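Glyoxalase-related enzyme, AraC type (Clostridium phytofermentans, PDB 3BT3) is of unknown function but belongs to the VOC superfamily, is related to glyoxalases and probably forms part of an AraC-type transcription regulator. Local coordinates at residues 102-105 with 106-110; 122-125 with 126-130. All coordinates share one frame; numbering follows the deposited sequence.

Interaction 1: 102-105 with 106-110; sequences DALH and KYVKE
Asp102 and Lys106 share one of four successive i to i+4 backbone hydrogen bonds across these residues of helix 101-110, the helix of a beta-alpha-beta-beta-beta module of the VOC fold. The carbonyl of Asp102 accepts from Lys106 N at 3.1 Å. Ala103 O takes the N-H of Tyr107. On this side of the helix Ala103, Leu104 and Tyr107 pack against Gly17, Tyr18 and Arg16 of the second subunit. Leu104 O receives Val108 N in a nearly straight bond, N-H...O angle 175°. The two side chains lie side by side and point the same way, with Leu104 CD1 3.8 Å from Val108 CG2. Both are buried. Val108 also meets Ile42, Leu43 and Trp113. His105 O accepts from Lys109 N at 2.9 Å. The His105 ring is swung anti to the backbone N (chi1 -170°), and this carries it alongside the Lys109 chain. That chain bends at chi2, chi3 and chi4. Lys109 CG approaches the ring obliquely, 3.8 Å from His105 CE1.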
loop_
_atom_site.group_PDB
_atom_site.type_symbol
_atom_site.label_atom_id
_atom_site.label_comp_id
_atom_site.label_asym_id
_atom_site.label_seq_id
_atom_site.Cartn_x
_atom_site.Cartn_y
_atom_site.Cartn_z
ATOM N N ASP A 102 5.300 20.880 6.163
ATOM C CA ASP A 102 4.663 22.049 6.759
ATOM C C ASP A 102 3.532 22.521 5.855
ATOM O O ASP A 102 2.461 22.883 6.326
ATOM C CB ASP A 102 5.687 23.165 6.952
ATOM C CG ASP A 102 6.806 22.757 7.887
ATOM O OD1 ASP A 102 6.557 22.689 9.114
ATOM O OD2 ASP A 102 7.929 22.493 7.391
ATOM N N ALA A 103 3.781 22.515 4.551
ATOM C CA ALA A 103 2.768 22.924 3.594
ATOM C C ALA A 103 1.564 21.986 3.709
ATOM O O ALA A 103 0.423 22.439 3.676
ATOM C CB ALA A 103 3.333 22.894 2.172
ATOM N N LEU A 104 1.809 20.686 3.852
ATOM C CA LEU A 104 0.703 19.741 3.974
ATOM C C LEU A 104 -0.188 20.059 5.167
ATOM O O LEU A 104 -1.403 20.186 5.030
ATOM C CB LEU A 104 1.208 18.303 4.122
ATOM C CG LEU A 104 0.115 17.298 4.518
ATOM C CD1 LEU A 104 -0.938 17.249 3.444
ATOM C CD2 LEU A 104 0.709 15.916 4.720
ATOM N N HIS A 105 0.423 20.185 6.337
ATOM C CA HIS A 105 -0.316 20.464 7.557
ATOM C C HIS A 105 -1.174 21.722 7.437
ATOM O O HIS A 105 -2.338 21.746 7.860
ATOM C CB HIS A 105 0.662 20.600 8.716
ATOM C CG HIS A 105 0.004 20.644 10.055
ATOM N ND1 HIS A 105 -0.668 21.755 10.518
ATOM C CD2 HIS A 105 -0.094 19.712 11.030
ATOM C CE1 HIS A 105 -1.150 21.503 11.722
ATOM N NE2 HIS A 105 -0.816 20.270 12.056
ATOM N N LYS A 106 -0.593 22.760 6.847
ATOM C CA LYS A 106 -1.284 24.024 6.662
ATOM C C LYS A 106 -2.439 23.868 5.670
ATOM O O LYS A 106 -3.520 24.442 5.861
ATOM C CB LYS A 106 -0.295 25.076 6.168
ATOM C CG LYS A 106 -0.887 26.448 5.920
ATOM C CD LYS A 106 0.233 27.472 5.765
ATOM C CE LYS A 106 -0.286 28.856 5.401
ATOM N NZ LYS A 106 -0.804 28.912 3.999
ATOM N N TYR A 107 -2.213 23.087 4.616
ATOM C CA TYR A 107 -3.249 22.860 3.613
ATOM C C TYR A 107 -4.454 22.168 4.246
ATOM O O TYR A 107 -5.590 22.604 4.080
ATOM C CB TYR A 107 -2.704 21.996 2.483
ATOM C CG TYR A 107 -3.612 21.918 1.282
ATOM C CD1 TYR A 107 -3.794 23.024 0.453
ATOM C CD2 TYR A 107 -4.262 20.727 0.947
ATOM C CE1 TYR A 107 -4.589 22.949 -0.682
ATOM C CE2 TYR A 107 -5.062 20.641 -0.186
ATOM C CZ TYR A 107 -5.220 21.755 -1.000
ATOM O OH TYR A 107 -5.981 21.672 -2.147
ATOM N N VAL A 108 -4.190 21.082 4.967
ATOM C CA VAL A 108 -5.239 20.330 5.638
ATOM C C VAL A 108 -5.988 21.255 6.597
ATOM O O VAL A 108 -7.212 21.391 6.512
ATOM C CB VAL A 108 -4.648 19.125 6.425
ATOM C CG1 VAL A 108 -5.724 18.465 7.269
ATOM C CG2 VAL A 108 -4.057 18.106 5.456
ATOM N N LYS A 109 -5.254 21.894 7.506
ATOM C CA LYS A 109 -5.884 22.807 8.458
ATOM C C LYS A 109 -6.679 23.887 7.733
ATOM O O LYS A 109 -7.808 24.194 8.104
ATOM C CB LYS A 109 -4.834 23.459 9.366
ATOM C CG LYS A 109 -4.560 22.694 10.668
ATOM C CD LYS A 109 -5.838 22.535 11.488
ATOM C CE LYS A 109 -5.578 22.618 12.988
ATOM N NZ LYS A 109 -4.751 21.490 13.517
ATOM N N GLU A 110 -6.085 24.454 6.690
ATOM C CA GLU A 110 -6.743 25.500 5.924
ATOM C C GLU A 110 -8.042 25.020 5.312
ATOM O O GLU A 110 -8.967 25.815 5.117
ATOM C CB GLU A 110 -5.822 26.019 4.818
ATOM C CG GLU A 110 -5.344 27.435 5.053
ATOM C CD GLU A 110 -4.454 27.563 6.282
ATOM O OE1 GLU A 110 -4.830 27.038 7.359
ATOM O OE2 GLU A 110 -3.377 28.196 6.168
#

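Interaction 2: 122-125 with 126-130; sequences QPWG and ARECS
A chi1 of 40° at Trp124 folds the indole back over the start of strand 126-132, and a chi1 of 109° at Glu128, away from any staggered position, sends an extended side chain to meet it. Two parts of the six-membered ring make the contact. Trp124 CZ3 lies 3.6 Å from Ala126 CB, an apolar touch at an oblique angle. Trp124 CZ2 lies 3.5 Å from Glu128 OE1. The carboxylate plane is steeply turned against the ring, at 76°. Gln122 CB sits over one face of the indole, near its rim. Gln122 CG is 3.4 Å from Glu128 OE1, so that oxygen has carbon neighbours from both Trp124 and Gln122. Glu128 OE1 also forms a salt bridge with Arg140 of strand 138-144. Phe142 meets Trp124 edge-to-face. The backbone closes beneath these side chains. Gln122 N donates to Ala126 O at 2.6 Å, and Gly125 N donates to Gln122 O. Pro123 and Trp124 have the angles of a type I turn, and Gly125 follows with a positive phi. This is the pattern of a 3:5 beta hairpin, a type I turn with a G1 bulge, here linking strands 120-122 and 126-132 of the VOC module.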
loop_
_atom_site.group_PDB
_atom_site.type_symbol
_atom_site.label_atom_id
_atom_site.label_comp_id
_atom_site.label_asym_id
_atom_site.label_seq_id
_atom_site.Cartn_x
_atom_site.Cartn_y
_atom_site.Cartn_z
ATOM N N GLN A 122 10.800 12.256 14.617
ATOM C CA GLN A 122 10.957 10.841 14.936
ATOM C C GLN A 122 12.420 10.493 15.203
ATOM O O GLN A 122 13.329 11.062 14.598
ATOM C CB GLN A 122 10.441 9.974 13.785
ATOM C CG GLN A 122 8.933 9.932 13.642
ATOM C CD GLN A 122 8.254 9.163 14.760
ATOM O OE1 GLN A 122 7.060 8.876 14.692
ATOM N NE2 GLN A 122 9.008 8.830 15.796
ATOM N N PRO A 123 12.666 9.530 16.105
ATOM C CA PRO A 123 14.043 9.137 16.421
ATOM C C PRO A 123 14.788 8.697 15.179
ATOM O O PRO A 123 15.993 8.901 15.080
ATOM C CB PRO A 123 13.865 7.987 17.400
ATOM C CG PRO A 123 12.527 8.270 18.030
ATOM C CD PRO A 123 11.701 8.716 16.863
ATOM N N TRP A 124 14.071 8.105 14.226
ATOM C CA TRP A 124 14.718 7.623 13.010
ATOM C C TRP A 124 15.084 8.650 11.956
ATOM O O TRP A 124 15.359 8.284 10.817
ATOM C CB TRP A 124 13.908 6.494 12.358
ATOM C CG TRP A 124 12.414 6.668 12.365
ATOM C CD1 TRP A 124 11.562 6.406 13.404
ATOM C CD2 TRP A 124 11.599 7.126 11.281
ATOM N NE1 TRP A 124 10.267 6.669 13.029
ATOM C CE2 TRP A 124 10.258 7.112 11.732
ATOM C CE3 TRP A 124 11.870 7.546 9.971
ATOM C CZ2 TRP A 124 9.183 7.508 10.918
ATOM C CZ3 TRP A 124 10.798 7.942 9.154
ATOM C CH2 TRP A 124 9.472 7.916 9.637
ATOM N N GLY A 125 15.084 9.927 12.321
ATOM C CA GLY A 125 15.488 10.953 11.372
ATOM C C GLY A 125 14.475 11.610 10.448
ATOM O O GLY A 125 14.816 11.979 9.315
ATOM N N ALA A 126 13.239 11.779 10.907
ATOM C CA ALA A 126 12.236 12.425 10.071
ATOM C C ALA A 126 11.154 13.133 10.870
ATOM O O ALA A 126 10.880 12.804 12.028
ATOM C CB ALA A 126 11.595 11.403 9.137
ATOM N N ARG A 127 10.542 14.130 10.248
ATOM C CA ARG A 127 9.459 14.832 10.901
ATOM C C ARG A 127 8.193 14.166 10.377
ATOM O O ARG A 127 8.107 13.807 9.204
ATOM C CB ARG A 127 9.488 16.324 10.563
ATOM C CG ARG A 127 10.642 17.069 11.225
ATOM C CD ARG A 127 10.291 18.526 11.461
ATOM N NE ARG A 127 10.103 19.230 10.206
ATOM C CZ ARG A 127 9.352 20.315 10.057
ATOM N NH1 ARG A 127 8.702 20.839 11.091
ATOM N NH2 ARG A 127 9.244 20.869 8.857
ATOM N N GLU A 128 7.217 13.965 11.248
ATOM C CA GLU A 128 5.998 13.328 10.811
ATOM C C GLU A 128 4.756 13.864 11.500
ATOM O O GLU A 128 4.831 14.632 12.456
ATOM C CB GLU A 128 6.108 11.813 11.017
ATOM C CG GLU A 128 5.254 11.223 12.125
ATOM C CD GLU A 128 5.090 9.708 11.984
ATOM O OE1 GLU A 128 6.119 9.003 11.889
ATOM O OE2 GLU A 128 3.934 9.224 11.968
ATOM N N CYS A 129 3.612 13.471 10.957
ATOM C CA CYS A 129 2.315 13.824 11.500
ATOM C C CYS A 129 1.356 12.837 10.859
ATOM O O CYS A 129 1.582 12.384 9.738
ATOM C CB CYS A 129 1.919 15.264 11.148
ATOM S SG CYS A 129 1.443 15.545 9.432
ATOM N N SER A 130 0.309 12.472 11.583
ATOM C CA SER A 130 -0.657 11.543 11.040
ATOM C C SER A 130 -2.015 12.221 10.902
ATOM O O SER A 130 -2.347 13.142 11.645
ATOM C CB SER A 130 -0.733 10.282 11.910
ATOM O OG SER A 130 -0.969 10.594 13.265
#

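How the interactions relate
Interaction 1 comes first along the chain, on helix 101-110. Interaction 2 follows at the hairpin between strands 120-122 and 126-132. Their centres are about 17 Å apart. Both belong to the same beta-alpha-beta-beta-beta module, whose sheet runs in the order 92-99, 138-144, 126-132, 120-122. The helix packs on this sheet, with Ile101 touching Arg127 and Cys129. A salt bridge joins the two sites directly, Asp102 OD2 to Arg127 NH2 at 2.6 Å. It ties the first turn of the helix to the strand leaving the hairpin. Interaction 1 also faces the second subunit, whereas interaction 2 touches no other chain of the assembly.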